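Local coordinates for proteasome chaperone 3 (Saccharomyces cerevisiae, PDB 2Z5B), which pairs with its partner Poc4 as a heterodimeric chaperone that binds proteasome precursors and promotes formation of the alpha-ring during assembly of the 20S proteasome, at residues V29-F34 with E118-V123; L40-N45 with V114-L119. All blocks are in the same frame, centred on the assembly; numbering follows the deposited sequence.

After the edge strand 3-9, the chain lays down strand 26-33 and then, antiparallel beside it, strand 38-44; only later does helix 109-124 return to the sheet. Contact 1 (29-34 with 118-123) closes a loop over 83 intervening residues, and contact 2 (40-45 with 114-119) a shorter loop over 68, all within the span of contact 1, while the two helical segments overlap at Glu118 and Leu119. The earlier strand meets the later part of the helix and the later strand the earlier part, so the contacts nest without crossing. Their centres lie about 8 Å apart, joined by packing of Val29 CG1 on Leu40 CD1 (3.5 Å). Together they fasten one helix to two neighbouring strands of a mixed sheet.

Contact 1. Residues V29-F34 with E118-V123; sequences VQATHF and ELYRRV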
loop_
_atom_site.group_PDB
_atom_site.type_symbol
_atom_site.label_atom_id
_atom_site.label_comp_id
_atom_site.label_asym_id
_atom_site.label_seq_id
_atom_site.Cartn_x
_atom_site.Cartn_y
_atom_site.Cartn_z
ATOM N N VAL B 29 6.667 -2.661 -8.181
ATOM C CA VAL B 29 5.286 -2.285 -8.005
ATOM C C VAL B 29 4.541 -3.496 -7.479
ATOM O O VAL B 29 4.803 -4.644 -7.895
ATOM C CB VAL B 29 4.689 -1.746 -9.299
ATOM C CG1 VAL B 29 3.288 -1.313 -9.087
ATOM C CG2 VAL B 29 5.522 -0.530 -9.796
ATOM N N GLN B 30 3.648 -3.246 -6.524
ATOM C CA GLN B 30 2.767 -4.303 -6.009
ATOM C C GLN B 30 1.430 -3.687 -5.640
ATOM O O GLN B 30 1.348 -2.502 -5.234
ATOM C CB GLN B 30 3.403 -5.034 -4.822
ATOM C CG GLN B 30 2.585 -6.254 -4.281
ATOM C CD GLN B 30 1.434 -5.857 -3.368
ATOM O OE1 GLN B 30 1.388 -4.735 -2.854
ATOM N NE2 GLN B 30 0.493 -6.769 -3.167
ATOM N N ALA B 31 0.368 -4.461 -5.824
ATOM C CA ALA B 31 -0.961 -3.979 -5.515
ATOM C C ALA B 31 -1.826 -5.068 -4.908
ATOM O O ALA B 31 -1.835 -6.228 -5.377
ATOM C CB ALA B 31 -1.620 -3.402 -6.744
ATOM N N THR B 32 -2.527 -4.691 -3.846
ATOM C CA THR B 32 -3.581 -5.516 -3.266
ATOM C C THR B 32 -4.911 -4.797 -3.477
ATOM O O THR B 32 -5.013 -3.601 -3.226
ATOM C CB THR B 32 -3.342 -5.749 -1.752
ATOM O OG1 THR B 32 -1.959 -6.038 -1.526
ATOM C CG2 THR B 32 -4.183 -6.946 -1.257
ATOM N N HIS B 33 -5.922 -5.531 -3.945
ATOM C CA HIS B 33 -7.226 -4.956 -4.259
ATOM C C HIS B 33 -8.203 -5.344 -3.171
ATOM O O HIS B 33 -8.265 -6.521 -2.791
ATOM C CB HIS B 33 -7.745 -5.504 -5.599
ATOM C CG HIS B 33 -6.958 -5.038 -6.794
ATOM N ND1 HIS B 33 -7.512 -4.938 -8.052
ATOM C CD2 HIS B 33 -5.670 -4.642 -6.919
ATOM C CE1 HIS B 33 -6.597 -4.506 -8.905
ATOM N NE2 HIS B 33 -5.472 -4.308 -8.241
ATOM N N PHE B 34 -8.982 -4.371 -2.713
ATOM C CA PHE B 34 -10.012 -4.579 -1.689
ATOM C C PHE B 34 -11.357 -4.076 -2.193
ATOM O O PHE B 34 -11.443 -3.514 -3.290
ATOM C CB PHE B 34 -9.638 -3.810 -0.417
ATOM C CG PHE B 34 -8.306 -4.181 0.140
ATOM C CD1 PHE B 34 -8.180 -5.261 1.001
ATOM C CD2 PHE B 34 -7.178 -3.446 -0.189
ATOM C CE1 PHE B 34 -6.929 -5.616 1.529
ATOM C CE2 PHE B 34 -5.923 -3.788 0.329
ATOM C CZ PHE B 34 -5.799 -4.877 1.182
ATOM N N GLU B 118 -6.608 7.393 -12.811
ATOM C CA GLU B 118 -7.326 7.291 -14.078
ATOM C C GLU B 118 -7.001 5.996 -14.829
ATOM O O GLU B 118 -7.873 5.398 -15.450
ATOM C CB GLU B 118 -7.084 8.538 -14.941
ATOM C CG GLU B 118 -8.016 9.701 -14.562
ATOM C CD GLU B 118 -9.490 9.360 -14.765
ATOM O OE1 GLU B 118 -9.974 9.413 -15.909
ATOM O OE2 GLU B 118 -10.182 9.034 -13.787
ATOM N N LEU B 119 -5.750 5.559 -14.744
ATOM C CA LEU B 119 -5.341 4.286 -15.342
ATOM C C LEU B 119 -6.187 3.151 -14.760
ATOM O O LEU B 119 -6.765 2.332 -15.489
ATOM C CB LEU B 119 -3.834 4.043 -15.113
ATOM C CG LEU B 119 -3.206 2.805 -15.767
ATOM C CD1 LEU B 119 -3.163 2.933 -17.286
ATOM C CD2 LEU B 119 -1.815 2.552 -15.216
ATOM N N TYR B 120 -6.276 3.123 -13.434
ATOM C CA TYR B 120 -7.100 2.127 -12.750
ATOM C C TYR B 120 -8.569 2.159 -13.181
ATOM O O TYR B 120 -9.131 1.120 -13.516
ATOM C CB TYR B 120 -6.947 2.252 -11.233
ATOM C CG TYR B 120 -5.827 1.393 -10.714
ATOM C CD1 TYR B 120 -6.024 0.027 -10.480
ATOM C CD2 TYR B 120 -4.564 1.926 -10.497
ATOM C CE1 TYR B 120 -4.983 -0.786 -10.018
ATOM C CE2 TYR B 120 -3.520 1.127 -10.036
ATOM C CZ TYR B 120 -3.738 -0.217 -9.796
ATOM O OH TYR B 120 -2.701 -0.981 -9.345
ATOM N N ARG B 121 -9.160 3.354 -13.217
ATOM C CA ARG B 121 -10.578 3.525 -13.583
ATOM C C ARG B 121 -10.927 3.165 -15.028
ATOM O O ARG B 121 -11.896 2.448 -15.275
ATOM C CB ARG B 121 -11.053 4.949 -13.290
ATOM C CG ARG B 121 -10.840 5.368 -11.849
ATOM C CD ARG B 121 -11.788 6.459 -11.421
ATOM N NE ARG B 121 -13.150 5.973 -11.220
ATOM C CZ ARG B 121 -14.138 6.717 -10.733
ATOM N NH1 ARG B 121 -13.915 7.984 -10.388
ATOM N NH2 ARG B 121 -15.348 6.193 -10.584
ATOM N N ARG B 122 -10.139 3.665 -15.972
ATOM C CA ARG B 122 -10.478 3.568 -17.391
ATOM C C ARG B 122 -9.921 2.314 -18.067
ATOM O O ARG B 122 -10.500 1.810 -19.034
ATOM C CB ARG B 122 -10.013 4.827 -18.129
ATOM C CG ARG B 122 -10.508 6.140 -17.503
ATOM C CD ARG B 122 -10.228 7.347 -18.392
ATOM N NE ARG B 122 -8.796 7.607 -18.574
ATOM C CZ ARG B 122 -8.197 8.783 -18.378
ATOM N NH1 ARG B 122 -8.895 9.846 -17.998
ATOM N NH2 ARG B 122 -6.891 8.901 -18.568
ATOM N N VAL B 123 -8.803 1.807 -17.551
ATOM C CA VAL B 123 -8.087 0.702 -18.188
ATOM C C VAL B 123 -8.074 -0.581 -17.346
ATOM O O VAL B 123 -8.665 -1.587 -17.746
ATOM C CB VAL B 123 -6.642 1.119 -18.573
ATOM C CG1 VAL B 123 -5.849 -0.060 -19.153
ATOM C CG2 VAL B 123 -6.665 2.288 -19.546
#
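Tyr120 meets Ala31 and His33, and this one long aromatic side chain spans the gap between helix and strand, whose nearest CA atoms, those of His33 and Tyr120, stand 11.1 Å apart. The segment enters mid-helix at Glu118, whose backbone O accepts from Arg122 N (2.9 Å), and Leu119, whose O accepts from Val123 N. Tyr120 follows, and its side chain sets out toward the strand. Its hydroxyl end reaches the methyl of Ala31, OH to CB 3.7 Å, a polar atom set against an apolar one; this OH is buried and has no hydrogen-bonding partner in the model. Farther back on the ring, CE1 lies 4.0 Å from His33 NE2, which approaches the tyrosine at its edge, near the ring plane. His33 gets there because its CG is anti to the carbonyl carbon (chi1 -68°), which swings the imidazole toward the helix, and the two side chains pass each other at a slant. This is helix-on-sheet packing, in which one tyrosine bridges helix 109-124 to strand 26-33. Tyr120 is further enclosed by Ile38 and Leu40 of strand 38-44 and by Ile173 and Met176 of helix 162-176, while His33 meets the ring of Tyr4 on strand 3-9.

Contact 2. Residues L40-N45 with V114-L119; sequences LQIRLN and VQIAEL
Ile116 offers its two branches to two residues of strand 38-44, one to each. Its CG2 methyl packs 3.6 Å from CD2 of Leu40, the two side chains crossing at an angle. Its longer branch, with CG1 anti to the carbonyl carbon (chi1 -66°), carries CD1 to CD1 of Ile42 at 3.8 Å. Both isoleucines are extended about chi2 (173° in Ile116), and with both chains extended the two ends meet tip to tip. The packing is wholly apolar and buried near the centre of the chain. It is helix-on-sheet packing, with helix 109-124 lying against a mixed, mostly antiparallel sheet: Leu40 and Ile42, two apart on the strand, point to the helical face of the sheet, where Leu141 and Ile143 of strand 140-145 and Leu170 and Ile173 of helix 162-176 also touch Ile116. On the other face of the same strand, NE and NH2 of Arg43 both donate to Gln41 OE1, each at 2.8 Å and close to the guanidinium plane. The NE donor is tilted 33° from the carbonyl plane of Gln41. Gln41 OE1 also bonds Ser42 OG of the neighbouring YPL144W chain, and Arg43 NH1 reaches Pro40 O of that chain.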
loop_
_atom_site.group_PDB
_atom_site.type_symbol
_atom_site.label_atom_id
_atom_site.label_comp_id
_atom_site.label_asym_id
_atom_site.label_seq_id
_atom_site.Cartn_x
_atom_site.Cartn_y
_atom_site.Cartn_z
ATOM N N LEU B 40 -1.612 0.361 -3.523
ATOM C CA LEU B 40 -0.511 0.270 -4.478
ATOM C C LEU B 40 0.813 0.673 -3.855
ATOM O O LEU B 40 0.905 1.739 -3.213
ATOM C CB LEU B 40 -0.792 1.164 -5.710
ATOM C CG LEU B 40 0.289 1.234 -6.792
ATOM C CD1 LEU B 40 0.429 -0.116 -7.495
ATOM C CD2 LEU B 40 -0.077 2.324 -7.807
ATOM N N GLN B 41 1.833 -0.173 -4.036
ATOM C CA GLN B 41 3.203 0.144 -3.631
ATOM C C GLN B 41 4.012 0.466 -4.865
ATOM O O GLN B 41 3.936 -0.259 -5.865
ATOM C CB GLN B 41 3.892 -1.040 -2.949
ATOM C CG GLN B 41 3.363 -1.405 -1.577
ATOM C CD GLN B 41 4.160 -2.525 -0.993
ATOM O OE1 GLN B 41 5.222 -2.302 -0.396
ATOM N NE2 GLN B 41 3.670 -3.739 -1.153
ATOM N N ILE B 42 4.782 1.549 -4.803
ATOM C CA ILE B 42 5.802 1.812 -5.836
ATOM C C ILE B 42 7.147 2.075 -5.181
ATOM O O ILE B 42 7.399 3.172 -4.672
ATOM C CB ILE B 42 5.448 2.985 -6.767
ATOM C CG1 ILE B 42 3.969 2.927 -7.195
ATOM C CG2 ILE B 42 6.363 2.946 -7.992
ATOM C CD1 ILE B 42 3.468 4.172 -7.891
ATOM N N ARG B 43 8.006 1.073 -5.182
ATOM C CA ARG B 43 9.256 1.152 -4.457
ATOM C C ARG B 43 10.462 1.350 -5.368
ATOM O O ARG B 43 10.556 0.739 -6.427
ATOM C CB ARG B 43 9.461 -0.114 -3.633
ATOM C CG ARG B 43 8.441 -0.295 -2.518
ATOM C CD ARG B 43 8.882 -1.441 -1.664
ATOM N NE ARG B 43 7.922 -1.786 -0.614
ATOM C CZ ARG B 43 8.279 -2.225 0.586
ATOM N NH1 ARG B 43 9.575 -2.295 0.904
ATOM N NH2 ARG B 43 7.341 -2.552 1.486
ATOM N N LEU B 44 11.403 2.172 -4.907
ATOM C CA LEU B 44 12.651 2.427 -5.623
ATOM C C LEU B 44 13.773 1.874 -4.779
ATOM O O LEU B 44 13.996 2.343 -3.660
ATOM C CB LEU B 44 12.863 3.928 -5.862
ATOM C CG LEU B 44 14.124 4.340 -6.659
ATOM C CD1 LEU B 44 14.230 3.567 -7.954
ATOM C CD2 LEU B 44 14.129 5.831 -6.933
ATOM N N ASN B 45 14.462 0.870 -5.317
ATOM C CA ASN B 45 15.447 0.092 -4.557
ATOM C C ASN B 45 14.888 -0.386 -3.204
ATOM O O ASN B 45 15.583 -0.369 -2.196
ATOM C CB ASN B 45 16.757 0.880 -4.375
ATOM C CG ASN B 45 17.587 0.974 -5.669
ATOM O OD1 ASN B 45 18.473 1.822 -5.787
ATOM N ND2 ASN B 45 17.310 0.103 -6.622
ATOM N N VAL B 114 -3.237 11.243 -9.868
ATOM C CA VAL B 114 -4.447 11.275 -10.687
ATOM C C VAL B 114 -4.278 10.394 -11.920
ATOM O O VAL B 114 -5.216 9.718 -12.335
ATOM C CB VAL B 114 -4.848 12.724 -11.090
ATOM C CG1 VAL B 114 -5.674 12.739 -12.380
ATOM C CG2 VAL B 114 -5.604 13.400 -9.951
ATOM N N GLN B 115 -3.079 10.398 -12.495
ATOM C CA GLN B 115 -2.823 9.619 -13.708
ATOM C C GLN B 115 -2.894 8.139 -13.370
ATOM O O GLN B 115 -3.513 7.351 -14.101
ATOM C CB GLN B 115 -1.484 10.002 -14.352
ATOM C CG GLN B 115 -1.508 11.360 -15.123
ATOM C CD GLN B 115 -2.528 11.400 -16.257
ATOM O OE1 GLN B 115 -2.865 10.371 -16.864
ATOM N NE2 GLN B 115 -3.038 12.591 -16.540
ATOM N N ILE B 116 -2.314 7.769 -12.230
ATOM C CA ILE B 116 -2.417 6.378 -11.750
ATOM C C ILE B 116 -3.881 6.035 -11.494
ATOM O O ILE B 116 -4.370 5.003 -11.955
ATOM C CB ILE B 116 -1.517 6.132 -10.511
ATOM C CG1 ILE B 116 -0.051 6.271 -10.917
ATOM C CG2 ILE B 116 -1.769 4.734 -9.904
ATOM C CD1 ILE B 116 0.937 6.227 -9.777
ATOM N N ALA B 117 -4.597 6.925 -10.802
ATOM C CA ALA B 117 -6.022 6.732 -10.542
ATOM C C ALA B 117 -6.832 6.532 -11.821
ATOM O O ALA B 117 -7.649 5.621 -11.907
ATOM C CB ALA B 117 -6.581 7.901 -9.745
ATOM N N GLU B 118 -6.608 7.393 -12.811
ATOM C CA GLU B 118 -7.326 7.291 -14.078
ATOM C C GLU B 118 -7.001 5.996 -14.829
ATOM O O GLU B 118 -7.873 5.398 -15.450
ATOM C CB GLU B 118 -7.084 8.538 -14.941
ATOM C CG GLU B 118 -8.016 9.701 -14.562
ATOM C CD GLU B 118 -9.490 9.360 -14.765
ATOM O OE1 GLU B 118 -9.974 9.413 -15.909
ATOM O OE2 GLU B 118 -10.182 9.034 -13.787
ATOM N N LEU B 119 -5.750 5.559 -14.744
ATOM C CA LEU B 119 -5.341 4.286 -15.342
ATOM C C LEU B 119 -6.187 3.151 -14.760
ATOM O O LEU B 119 -6.765 2.332 -15.489
ATOM C CB LEU B 119 -3.834 4.043 -15.113
ATOM C CG LEU B 119 -3.206 2.805 -15.767
ATOM C CD1 LEU B 119 -3.163 2.933 -17.286
ATOM C CD2 LEU B 119 -1.815 2.552 -15.216
#